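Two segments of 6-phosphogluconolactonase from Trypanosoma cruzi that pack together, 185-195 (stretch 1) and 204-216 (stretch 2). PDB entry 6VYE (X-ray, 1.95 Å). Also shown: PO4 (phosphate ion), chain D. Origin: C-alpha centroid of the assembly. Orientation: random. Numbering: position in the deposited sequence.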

# COMPACT_ATOMS: atom_id res chain seq x y z
N SER A 185 -12.01 -7.36 -6.89
CA SER A 185 -12.48 -8.39 -5.92
C SER A 185 -11.54 -9.61 -5.89
O SER A 185 -12.00 -10.71 -5.50
CB SER A 185 -13.90 -8.85 -6.26
OG SER A 185 -14.64 -7.80 -6.86
N GLU A 186 -10.29 -9.47 -6.36
CA GLU A 186 -9.43 -10.66 -6.63
C GLU A 186 -9.07 -11.32 -5.29
O GLU A 186 -8.45 -10.62 -4.43
CB GLU A 186 -8.21 -10.27 -7.45
CG GLU A 186 -7.23 -11.42 -7.65
CD GLU A 186 -7.76 -12.66 -8.36
OE1 GLU A 186 -7.80 -12.64 -9.61
OE2 GLU A 186 -8.01 -13.69 -7.69
N MET A 187 -9.48 -12.57 -5.10
CA MET A 187 -9.32 -13.28 -3.79
C MET A 187 -8.44 -14.52 -3.93
O MET A 187 -8.29 -15.20 -2.91
CB MET A 187 -10.66 -13.66 -3.16
CG MET A 187 -11.44 -12.48 -2.54
SD MET A 187 -10.60 -11.29 -1.41
CE MET A 187 -11.68 -9.87 -1.62
N HIS A 188 -7.83 -14.80 -5.08
CA HIS A 188 -6.92 -15.97 -5.24
C HIS A 188 -5.48 -15.51 -5.52
O HIS A 188 -4.59 -15.91 -4.75
CB HIS A 188 -7.57 -16.98 -6.19
CG HIS A 188 -8.82 -17.51 -5.56
ND1 HIS A 188 -8.79 -18.41 -4.49
CD2 HIS A 188 -10.12 -17.17 -5.72
CE1 HIS A 188 -10.02 -18.66 -4.09
NE2 HIS A 188 -10.86 -17.91 -4.83
N ARG A 189 -5.27 -14.63 -6.50
CA ARG A 189 -3.94 -14.10 -6.89
C ARG A 189 -3.46 -13.08 -5.84
O ARG A 189 -4.28 -12.30 -5.34
CB ARG A 189 -4.01 -13.40 -8.25
CG ARG A 189 -4.62 -14.17 -9.41
CD ARG A 189 -4.16 -15.59 -9.61
NE ARG A 189 -2.80 -15.83 -9.18
CZ ARG A 189 -2.30 -17.03 -8.85
NH1 ARG A 189 -3.06 -18.12 -8.92
NH2 ARG A 189 -1.04 -17.14 -8.44
N ALA A 190 -2.16 -13.06 -5.53
CA ALA A 190 -1.55 -12.10 -4.57
C ALA A 190 -1.40 -10.72 -5.24
O ALA A 190 -1.39 -9.72 -4.50
CB ALA A 190 -0.22 -12.61 -4.11
N VAL A 191 -1.21 -10.70 -6.57
CA VAL A 191 -0.91 -9.50 -7.41
C VAL A 191 -1.82 -9.54 -8.65
O VAL A 191 -2.08 -10.62 -9.19
CB VAL A 191 0.56 -9.47 -7.86
CG1 VAL A 191 0.92 -8.09 -8.40
CG2 VAL A 191 1.52 -9.91 -6.76
N SER A 192 -2.31 -8.40 -9.08
CA SER A 192 -3.16 -8.27 -10.27
C SER A 192 -2.90 -6.91 -10.92
O SER A 192 -1.79 -6.35 -10.74
CB SER A 192 -4.61 -8.46 -9.86
OG SER A 192 -5.42 -8.59 -11.01
N VAL A 193 -3.87 -6.39 -11.65
CA VAL A 193 -3.63 -5.19 -12.50
C VAL A 193 -4.85 -4.28 -12.37
O VAL A 193 -5.91 -4.74 -11.94
CB VAL A 193 -3.35 -5.58 -13.96
CG1 VAL A 193 -2.12 -6.46 -14.09
CG2 VAL A 193 -4.55 -6.25 -14.60
N GLY A 194 -4.67 -3.02 -12.73
CA GLY A 194 -5.75 -2.05 -12.70
C GLY A 194 -5.40 -0.90 -13.60
O GLY A 194 -4.18 -0.57 -13.73
N PHE A 195 -6.42 -0.38 -14.27
CA PHE A 195 -6.37 0.88 -15.04
C PHE A 195 -7.22 1.89 -14.28
O PHE A 195 -8.27 1.56 -13.76
CB PHE A 195 -6.78 0.61 -16.49
CG PHE A 195 -6.41 1.73 -17.43
CD1 PHE A 195 -5.19 1.72 -18.09
CD2 PHE A 195 -7.25 2.83 -17.58
CE1 PHE A 195 -4.84 2.78 -18.93
CE2 PHE A 195 -6.89 3.87 -18.42
CZ PHE A 195 -5.69 3.85 -19.09
N VAL A 204 -2.27 5.20 -17.03
CA VAL A 204 -1.33 4.09 -17.31
C VAL A 204 -1.82 2.85 -16.56
O VAL A 204 -2.47 2.99 -15.49
CB VAL A 204 0.11 4.47 -16.94
CG1 VAL A 204 0.64 5.60 -17.82
CG2 VAL A 204 0.24 4.85 -15.46
N TRP A 205 -1.53 1.69 -17.13
CA TRP A 205 -1.75 0.38 -16.49
C TRP A 205 -0.94 0.33 -15.19
O TRP A 205 0.17 0.96 -15.14
CB TRP A 205 -1.38 -0.72 -17.48
CG TRP A 205 -2.51 -1.06 -18.40
CD1 TRP A 205 -2.66 -0.71 -19.71
CD2 TRP A 205 -3.67 -1.82 -18.04
NE1 TRP A 205 -3.84 -1.21 -20.19
CE2 TRP A 205 -4.48 -1.90 -19.20
CE3 TRP A 205 -4.11 -2.44 -16.87
CZ2 TRP A 205 -5.71 -2.56 -19.21
CZ3 TRP A 205 -5.32 -3.09 -16.88
CH2 TRP A 205 -6.11 -3.15 -18.03
N ARG A 206 -1.45 -0.36 -14.18
CA ARG A 206 -0.71 -0.54 -12.91
C ARG A 206 -0.72 -2.01 -12.54
O ARG A 206 -1.67 -2.74 -12.95
CB ARG A 206 -1.31 0.28 -11.79
CG ARG A 206 -1.20 1.78 -12.03
CD ARG A 206 -2.54 2.32 -12.41
NE ARG A 206 -2.53 3.76 -12.50
CZ ARG A 206 -2.81 4.59 -11.52
NH1 ARG A 206 -3.03 4.14 -10.30
NH2 ARG A 206 -2.81 5.90 -11.75
N VAL A 207 0.37 -2.43 -11.91
CA VAL A 207 0.45 -3.73 -11.20
C VAL A 207 0.11 -3.37 -9.75
O VAL A 207 0.53 -2.29 -9.34
CB VAL A 207 1.85 -4.35 -11.36
CG1 VAL A 207 1.99 -5.62 -10.54
CG2 VAL A 207 2.14 -4.62 -12.83
N THR A 208 -0.67 -4.19 -9.06
CA THR A 208 -1.19 -3.88 -7.72
C THR A 208 -1.29 -5.18 -6.93
O THR A 208 -1.61 -6.24 -7.53
CB THR A 208 -2.53 -3.11 -7.77
OG1 THR A 208 -2.92 -2.76 -6.44
CG2 THR A 208 -3.66 -3.88 -8.41
N LEU A 209 -1.06 -5.07 -5.63
CA LEU A 209 -1.46 -6.10 -4.66
C LEU A 209 -2.99 -6.12 -4.63
O LEU A 209 -3.66 -5.07 -4.95
CB LEU A 209 -0.89 -5.80 -3.27
CG LEU A 209 0.64 -5.75 -3.16
CD1 LEU A 209 1.02 -5.51 -1.70
CD2 LEU A 209 1.32 -7.01 -3.70
N THR A 210 -3.51 -7.29 -4.27
CA THR A 210 -4.94 -7.58 -4.33
C THR A 210 -5.52 -7.39 -2.94
O THR A 210 -4.80 -7.34 -1.94
CB THR A 210 -5.14 -8.99 -4.89
OG1 THR A 210 -4.46 -9.91 -4.02
CG2 THR A 210 -4.62 -9.09 -6.31
N PRO A 211 -6.86 -7.31 -2.82
CA PRO A 211 -7.49 -7.32 -1.50
C PRO A 211 -7.03 -8.51 -0.64
O PRO A 211 -6.71 -8.32 0.51
CB PRO A 211 -8.99 -7.28 -1.85
CG PRO A 211 -9.04 -6.60 -3.19
CD PRO A 211 -7.82 -7.14 -3.92
N ILE A 212 -7.00 -9.73 -1.17
CA ILE A 212 -6.69 -10.94 -0.34
C ILE A 212 -5.29 -10.76 0.29
O ILE A 212 -5.11 -11.14 1.43
CB ILE A 212 -6.85 -12.26 -1.10
CG1 ILE A 212 -6.77 -13.48 -0.17
CG2 ILE A 212 -5.86 -12.40 -2.24
CD1 ILE A 212 -7.77 -13.44 1.00
N THR A 213 -4.35 -10.14 -0.41
CA THR A 213 -2.99 -9.90 0.10
C THR A 213 -3.01 -8.90 1.25
O THR A 213 -2.34 -9.17 2.21
CB THR A 213 -2.01 -9.39 -0.97
OG1 THR A 213 -1.98 -10.35 -2.02
CG2 THR A 213 -0.62 -9.23 -0.40
N ILE A 214 -3.74 -7.78 1.11
CA ILE A 214 -3.84 -6.73 2.14
C ILE A 214 -4.59 -7.30 3.35
O ILE A 214 -4.18 -7.06 4.54
CB ILE A 214 -4.52 -5.46 1.56
CG1 ILE A 214 -3.64 -4.85 0.48
CG2 ILE A 214 -4.85 -4.45 2.66
CD1 ILE A 214 -4.33 -3.82 -0.38
N ILE A 215 -5.65 -8.05 3.09
CA ILE A 215 -6.51 -8.66 4.14
C ILE A 215 -5.68 -9.57 5.06
O ILE A 215 -6.00 -9.64 6.24
CB ILE A 215 -7.71 -9.36 3.48
CG1 ILE A 215 -8.76 -8.32 3.08
CG2 ILE A 215 -8.30 -10.42 4.41
CD1 ILE A 215 -9.80 -8.82 2.09
N HIS A 216 -4.63 -10.21 4.54
CA HIS A 216 -3.77 -11.14 5.32
C HIS A 216 -2.45 -10.53 5.80
O HIS A 216 -1.64 -11.30 6.36
CB HIS A 216 -3.57 -12.41 4.50
CG HIS A 216 -4.78 -13.26 4.62
ND1 HIS A 216 -5.83 -13.19 3.71
CD2 HIS A 216 -5.15 -14.13 5.58
CE1 HIS A 216 -6.77 -14.02 4.10
NE2 HIS A 216 -6.37 -14.61 5.23
P PO4 D . -3.35 6.91 -8.10
O1 PO4 D . -3.47 5.40 -7.73
O2 PO4 D . -2.62 7.63 -7.02
O3 PO4 D . -4.71 7.56 -8.21
O4 PO4 D . -2.64 7.02 -9.44

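When two segments pack together, buried polar groups generally find partners, and this contact in 6-phosphogluconolactonase shows how backbone and side chain share that task. Where strand 191-194 lies antiparallel to strand 206-209, the backbone supplies both sides of the account. S192 N donates to T208 O (2.7 Å, nearly straight at 173°), and T208 N returns a bond to S192 O at 3.0 Å; two residues along, G194 N reaches R206 O at 3.0 Å and R206 N reaches G194 O at 2.8 Å. The alternate pairs, V191 with L209 and V193 with V207, make no such bonds, but their CA atoms come within 4.5 Å, and the CA of V193 lies 3.2 Å from R206 O, a CA-H...O contact that supplements the stronger bond.

Past the strands, threonine hydroxyls take over. T210, at the N-cap position, donates through OG1 to R189 O (2.7 Å), while its N bonds A190 O at 3.2 Å. That same carbonyl also accepts from T213 OG1 at 2.6 Å, so A190 O serves a backbone and a side-chain donor together. The loop before the strand is braced internally: E186 OE2 accepts from H188 N (2.8 Å) and R189 N (3.1 Å). The accounting is not perfect, for E186 O is buried against T210, P211 and I212 without a partner in the model.

Apolar contacts fill in around this network. V191 CG1 meets V207 CG1 at 3.4 Å, M187 CE rests 3.7 Å from P211 CB, and F195 turns its edge toward the face of W205, with its CB over the six-membered ring. The R206 guanidinium, finally, binds phosphate, through NH2 to O4 at 2.6 Å and NH1 to O1 at 2.9 Å.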